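Transglutaminase elicitor (Phytophthora sojae, PDB 3TW5) probably catalyses transglutaminase crosslinking of protein glutamine and lysine side chains, and acts as an elicitor of plant innate immunity. Local coordinates at residues E140-P154 with T283-I295. The protein carries 1 engineered substitution. Sequence-based numbering, arbitrary orientation.
Sequences EPKCPVKHNGVTFQP and TYTDGGLVSSGQI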
loop_
_atom_site.group_PDB
_atom_site.type_symbol
_atom_site.label_atom_id
_atom_site.label_comp_id
_atom_site.label_asym_id
_atom_site.label_seq_id
_atom_site.Cartn_x
_atom_site.Cartn_y
_atom_site.Cartn_z
ATOM N N GLU A 140 -3.956 7.824 -12.815
ATOM C CA GLU A 140 -5.211 7.072 -12.770
ATOM C C GLU A 140 -5.916 7.025 -14.123
ATOM O O GLU A 140 -6.027 8.052 -14.792
ATOM C CB GLU A 140 -6.161 7.649 -11.717
ATOM C CG GLU A 140 -7.412 6.797 -11.498
ATOM C CD GLU A 140 -8.440 7.454 -10.607
ATOM O OE1 GLU A 140 -9.061 6.735 -9.796
ATOM O OE2 GLU A 140 -8.638 8.682 -10.719
ATOM N N PRO A 141 -6.384 5.826 -14.529
ATOM C CA PRO A 141 -7.276 5.709 -15.676
ATOM C C PRO A 141 -8.546 6.512 -15.422
ATOM O O PRO A 141 -9.158 6.374 -14.358
ATOM C CB PRO A 141 -7.604 4.213 -15.715
ATOM C CG PRO A 141 -6.494 3.556 -15.019
ATOM C CD PRO A 141 -6.035 4.508 -13.967
ATOM N N LYS A 142 -8.928 7.355 -16.377
ATOM C CA LYS A 142 -10.085 8.230 -16.196
ATOM C C LYS A 142 -11.340 7.693 -16.887
ATOM O O LYS A 142 -12.366 7.473 -16.236
ATOM C CB LYS A 142 -9.776 9.659 -16.659
ATOM C CG LYS A 142 -10.625 10.724 -15.968
ATOM C CD LYS A 142 -10.750 11.997 -16.797
ATOM C CE LYS A 142 -9.538 12.913 -16.651
ATOM N NZ LYS A 142 -9.616 14.068 -17.594
ATOM N N CYS A 143 -11.255 7.476 -18.197
ATOM C CA CYS A 143 -12.418 7.063 -18.979
ATOM C C CYS A 143 -12.089 5.892 -19.928
ATOM O O CYS A 143 -10.915 5.665 -20.231
ATOM C CB CYS A 143 -13.002 8.274 -19.724
ATOM S SG CYS A 143 -11.946 8.937 -21.023
ATOM N N PRO A 144 -13.121 5.141 -20.386
ATOM C CA PRO A 144 -12.923 3.902 -21.157
ATOM C C PRO A 144 -12.093 4.045 -22.433
ATOM O O PRO A 144 -12.056 5.120 -23.036
ATOM C CB PRO A 144 -14.353 3.478 -21.512
ATOM C CG PRO A 144 -15.193 4.074 -20.451
ATOM C CD PRO A 144 -14.555 5.397 -20.150
ATOM N N VAL A 145 -11.434 2.954 -22.824
ATOM C CA VAL A 145 -10.608 2.902 -24.034
ATOM C C VAL A 145 -10.960 1.670 -24.868
ATOM O O VAL A 145 -10.951 0.544 -24.363
ATOM C CB VAL A 145 -9.093 2.861 -23.701
ATOM C CG1 VAL A 145 -8.254 2.861 -24.978
ATOM C CG2 VAL A 145 -8.702 4.030 -22.824
ATOM N N LYS A 146 -11.274 1.891 -26.142
ATOM C CA LYS A 146 -11.546 0.794 -27.068
ATOM C C LYS A 146 -10.299 0.485 -27.886
ATOM O O LYS A 146 -9.696 1.381 -28.484
ATOM C CB LYS A 146 -12.729 1.127 -27.985
ATOM N N HIS A 147 -9.912 -0.788 -27.893
ATOM C CA HIS A 147 -8.758 -1.246 -28.656
ATOM C C HIS A 147 -9.050 -2.613 -29.260
ATOM O O HIS A 147 -9.344 -3.566 -28.537
ATOM C CB HIS A 147 -7.517 -1.305 -27.767
ATOM C CG HIS A 147 -6.244 -1.515 -28.524
ATOM N ND1 HIS A 147 -5.756 -2.769 -28.825
ATOM C CD2 HIS A 147 -5.359 -0.632 -29.043
ATOM C CE1 HIS A 147 -4.624 -2.649 -29.496
ATOM N NE2 HIS A 147 -4.361 -1.363 -29.642
ATOM N N ASN A 148 -8.969 -2.691 -30.590
ATOM C CA ASN A 148 -9.334 -3.890 -31.361
ATOM C C ASN A 148 -10.700 -4.483 -30.984
ATOM O O ASN A 148 -10.834 -5.690 -30.759
ATOM C CB ASN A 148 -8.222 -4.950 -31.313
ATOM C CG ASN A 148 -6.926 -4.473 -31.958
ATOM O OD1 ASN A 148 -6.928 -3.601 -32.833
ATOM N ND2 ASN A 148 -5.807 -5.047 -31.524
ATOM N N GLY A 149 -11.705 -3.613 -30.908
ATOM C CA GLY A 149 -13.091 -4.030 -30.715
ATOM C C GLY A 149 -13.513 -4.328 -29.289
ATOM O O GLY A 149 -14.690 -4.604 -29.037
ATOM N N VAL A 150 -12.568 -4.285 -28.353
ATOM C CA VAL A 150 -12.892 -4.510 -26.939
ATOM C C VAL A 150 -12.709 -3.239 -26.098
ATOM O O VAL A 150 -11.689 -2.548 -26.203
ATOM C CB VAL A 150 -12.147 -5.752 -26.342
ATOM C CG1 VAL A 150 -10.656 -5.584 -26.403
ATOM C CG2 VAL A 150 -12.591 -6.027 -24.913
ATOM N N THR A 151 -13.727 -2.936 -25.291
ATOM C CA THR A 151 -13.720 -1.766 -24.416
ATOM C C THR A 151 -13.086 -2.115 -23.075
ATOM O O THR A 151 -13.526 -3.042 -22.386
ATOM C CB THR A 151 -15.150 -1.207 -24.198
ATOM O OG1 THR A 151 -15.732 -0.876 -25.463
ATOM C CG2 THR A 151 -15.129 0.043 -23.320
ATOM N N PHE A 152 -12.040 -1.370 -22.726
ATOM C CA PHE A 152 -11.393 -1.488 -21.428
ATOM C C PHE A 152 -11.897 -0.393 -20.501
ATOM O O PHE A 152 -11.760 0.796 -20.799
ATOM C CB PHE A 152 -9.874 -1.380 -21.567
ATOM C CG PHE A 152 -9.235 -2.571 -22.216
ATOM C CD1 PHE A 152 -8.825 -3.659 -21.451
ATOM C CD2 PHE A 152 -9.031 -2.605 -23.591
ATOM C CE1 PHE A 152 -8.229 -4.764 -22.046
ATOM C CE2 PHE A 152 -8.436 -3.703 -24.193
ATOM C CZ PHE A 152 -8.034 -4.785 -23.418
ATOM N N GLN A 153 -12.490 -0.799 -19.385
ATOM C CA GLN A 153 -12.929 0.144 -18.369
ATOM C C GLN A 153 -11.725 0.607 -17.549
ATOM O O GLN A 153 -10.741 -0.125 -17.440
ATOM C CB GLN A 153 -13.987 -0.497 -17.465
ATOM C CG GLN A 153 -15.280 -0.905 -18.182
ATOM C CD GLN A 153 -16.030 0.271 -18.797
ATOM O OE1 GLN A 153 -16.521 0.186 -19.921
ATOM N NE2 GLN A 153 -16.122 1.372 -18.060
ATOM N N PRO A 154 -11.784 1.832 -16.984
ATOM C CA PRO A 154 -10.704 2.292 -16.108
ATOM C C PRO A 154 -10.344 1.250 -15.055
ATOM O O PRO A 154 -9.169 1.060 -14.740
ATOM C CB PRO A 154 -11.304 3.534 -15.452
ATOM C CG PRO A 154 -12.189 4.090 -16.505
ATOM C CD PRO A 154 -12.772 2.900 -17.229
ATOM N N THR A 283 -11.393 -0.696 -3.494
ATOM C CA THR A 283 -12.753 -0.590 -4.037
ATOM C C THR A 283 -12.817 -1.055 -5.493
ATOM O O THR A 283 -11.829 -0.975 -6.221
ATOM C CB THR A 283 -13.322 0.855 -3.937
ATOM O OG1 THR A 283 -14.672 0.880 -4.424
ATOM C CG2 THR A 283 -12.478 1.839 -4.739
ATOM N N TYR A 284 -13.988 -1.529 -5.911
ATOM C CA TYR A 284 -14.203 -1.941 -7.296
ATOM C C TYR A 284 -14.961 -0.882 -8.107
ATOM O O TYR A 284 -15.414 -1.143 -9.224
ATOM C CB TYR A 284 -14.923 -3.287 -7.347
ATOM C CG TYR A 284 -14.113 -4.447 -6.812
ATOM C CD1 TYR A 284 -13.399 -5.280 -7.671
ATOM C CD2 TYR A 284 -14.070 -4.722 -5.444
ATOM C CE1 TYR A 284 -12.661 -6.354 -7.183
ATOM C CE2 TYR A 284 -13.334 -5.793 -4.947
ATOM C CZ TYR A 284 -12.634 -6.603 -5.820
ATOM O OH TYR A 284 -11.906 -7.662 -5.328
ATOM N N THR A 285 -15.082 0.316 -7.539
ATOM C CA THR A 285 -15.800 1.413 -8.184
ATOM C C THR A 285 -15.069 1.890 -9.441
ATOM O O THR A 285 -13.914 2.323 -9.382
ATOM C CB THR A 285 -16.023 2.591 -7.208
ATOM O OG1 THR A 285 -16.592 2.098 -5.991
ATOM C CG2 THR A 285 -16.956 3.633 -7.815
ATOM N N ASP A 286 -15.759 1.801 -10.574
ATOM C CA ASP A 286 -15.194 2.175 -11.870
ATOM C C ASP A 286 -15.126 3.696 -12.037
ATOM O O ASP A 286 -15.790 4.439 -11.309
ATOM C CB ASP A 286 -16.016 1.540 -12.999
ATOM C CG ASP A 286 -15.273 1.500 -14.328
ATOM O OD1 ASP A 286 -14.040 1.733 -14.352
ATOM O OD2 ASP A 286 -15.934 1.231 -15.357
ATOM N N GLY A 287 -14.314 4.148 -12.988
ATOM C CA GLY A 287 -14.180 5.568 -13.294
ATOM C C GLY A 287 -12.938 6.194 -12.695
ATOM O O GLY A 287 -12.254 5.581 -11.868
ATOM N N GLY A 288 -12.644 7.419 -13.125
ATOM C CA GLY A 288 -11.514 8.178 -12.602
ATOM C C GLY A 288 -11.862 8.825 -11.277
ATOM O O GLY A 288 -12.336 9.960 -11.237
ATOM N N LEU A 289 -11.611 8.094 -10.193
ATOM C CA LEU A 289 -11.991 8.515 -8.843
ATOM C C LEU A 289 -11.245 9.751 -8.333
ATOM O O LEU A 289 -11.785 10.511 -7.528
ATOM C CB LEU A 289 -11.810 7.357 -7.856
ATOM C CG LEU A 289 -12.487 6.020 -8.170
ATOM C CD1 LEU A 289 -11.925 4.926 -7.280
ATOM C CD2 LEU A 289 -14.004 6.095 -8.030
ATOM N N VAL A 290 -10.011 9.945 -8.792
ATOM C CA VAL A 290 -9.192 11.075 -8.341
ATOM C C VAL A 290 -9.644 12.395 -8.973
ATOM O O VAL A 290 -9.843 13.386 -8.260
ATOM C CB VAL A 290 -7.670 10.825 -8.566
ATOM C CG1 VAL A 290 -6.853 12.084 -8.281
ATOM C CG2 VAL A 290 -7.189 9.674 -7.698
ATOM N N SER A 291 -9.821 12.404 -10.295
ATOM C CA SER A 291 -10.266 13.610 -11.005
ATOM C C SER A 291 -11.725 13.971 -10.703
ATOM O O SER A 291 -12.135 15.115 -10.906
ATOM C CB SER A 291 -10.043 13.478 -12.516
ATOM O OG SER A 291 -10.877 12.476 -13.074
ATOM N N SER A 292 -12.495 12.994 -10.219
ATOM C CA SER A 292 -13.873 13.217 -9.769
ATOM C C SER A 292 -13.936 13.934 -8.424
ATOM O O SER A 292 -14.929 14.596 -8.111
ATOM C CB SER A 292 -14.616 11.887 -9.623
ATOM O OG SER A 292 -14.727 11.209 -10.857
ATOM N N GLY A 293 -12.881 13.787 -7.627
ATOM C CA GLY A 293 -12.919 14.174 -6.222
ATOM C C GLY A 293 -13.551 13.056 -5.409
ATOM O O GLY A 293 -13.675 13.155 -4.186
ATOM N N GLN A 294 -13.935 11.986 -6.102
ATOM C CA GLN A 294 -14.571 10.823 -5.496
ATOM C C GLN A 294 -13.591 9.995 -4.654
ATOM O O GLN A 294 -14.004 9.106 -3.903
ATOM C CB GLN A 294 -15.211 9.961 -6.587
ATOM C CG GLN A 294 -16.454 9.204 -6.142
ATOM C CD GLN A 294 -17.207 8.564 -7.299
ATOM O OE1 GLN A 294 -16.939 8.850 -8.470
ATOM N NE2 GLN A 294 -18.160 7.693 -6.973
ATOM N N ILE A 295 -12.300 10.303 -4.776
ATOM C CA ILE A 295 -11.239 9.609 -4.032
ATOM C C ILE A 295 -11.356 9.789 -2.509
ATOM O O ILE A 295 -10.878 8.950 -1.740
ATOM C CB ILE A 295 -9.812 10.013 -4.544
ATOM C CG1 ILE A 295 -8.718 9.122 -3.935
ATOM C CG2 ILE A 295 -9.522 11.497 -4.296
ATOM C CD1 ILE A 295 -8.644 7.720 -4.516
#
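Glu140 reaches with its carboxylate to the short, weakly bonded helical turn around 289-292. The side chain is extended, with CG anti to the backbone N (chi1 -173°), and this carries both oxygens to the first amides of the turn. The N-H of Val290 meets the syn lone pair of Glu140 OE2, on the side of its other oxygen, with N and OE2 2.7 Å apart and a fairly straight bond (160° at the hydrogen). Leu289 N gives a weak bond to Glu140 OE1 at 2.9 Å. OE1 also forms a salt bridge with Lys158 of helix 154-167.

A second carboxylate comes from the other segment. Asp286 OD2 accepts from Gln153 NE2 at 2.7 Å, again on its syn lone pair. The donor amide and the carboxylate planes stand 77° apart. Gln153 bends at chi2, which brings its amide back to Asp286. Asp286 OD1 takes a weak bond from Gly287 N and another bond from Met155 N, in the first turn of helix 154-167.

Looser contacts accompany these bonds. The Pro154 ring meets Asp286 OD1, with CD at 3.4 Å. Gly288 centres an inverse gamma turn, and its CA approaches Pro141 O at 3.4 Å in a CA-H...O contact. The backbones come close here, with Lys142 CA 3.9 Å from Gly288 CA. The CG of Lys142 passes Ser291 OG at 3.4 Å.

Cys143, next to this contact, is disulfide-bonded to Cys365, which ties the 140-154 segment to the end of helix 352-364. The two acids thus accept from backbone amides at two places in the contact. The amide bonds and the Lys158 salt bridge would favour the charged form of Glu140. The negative charge of Asp286 would suit the N-terminus of helix 154-167.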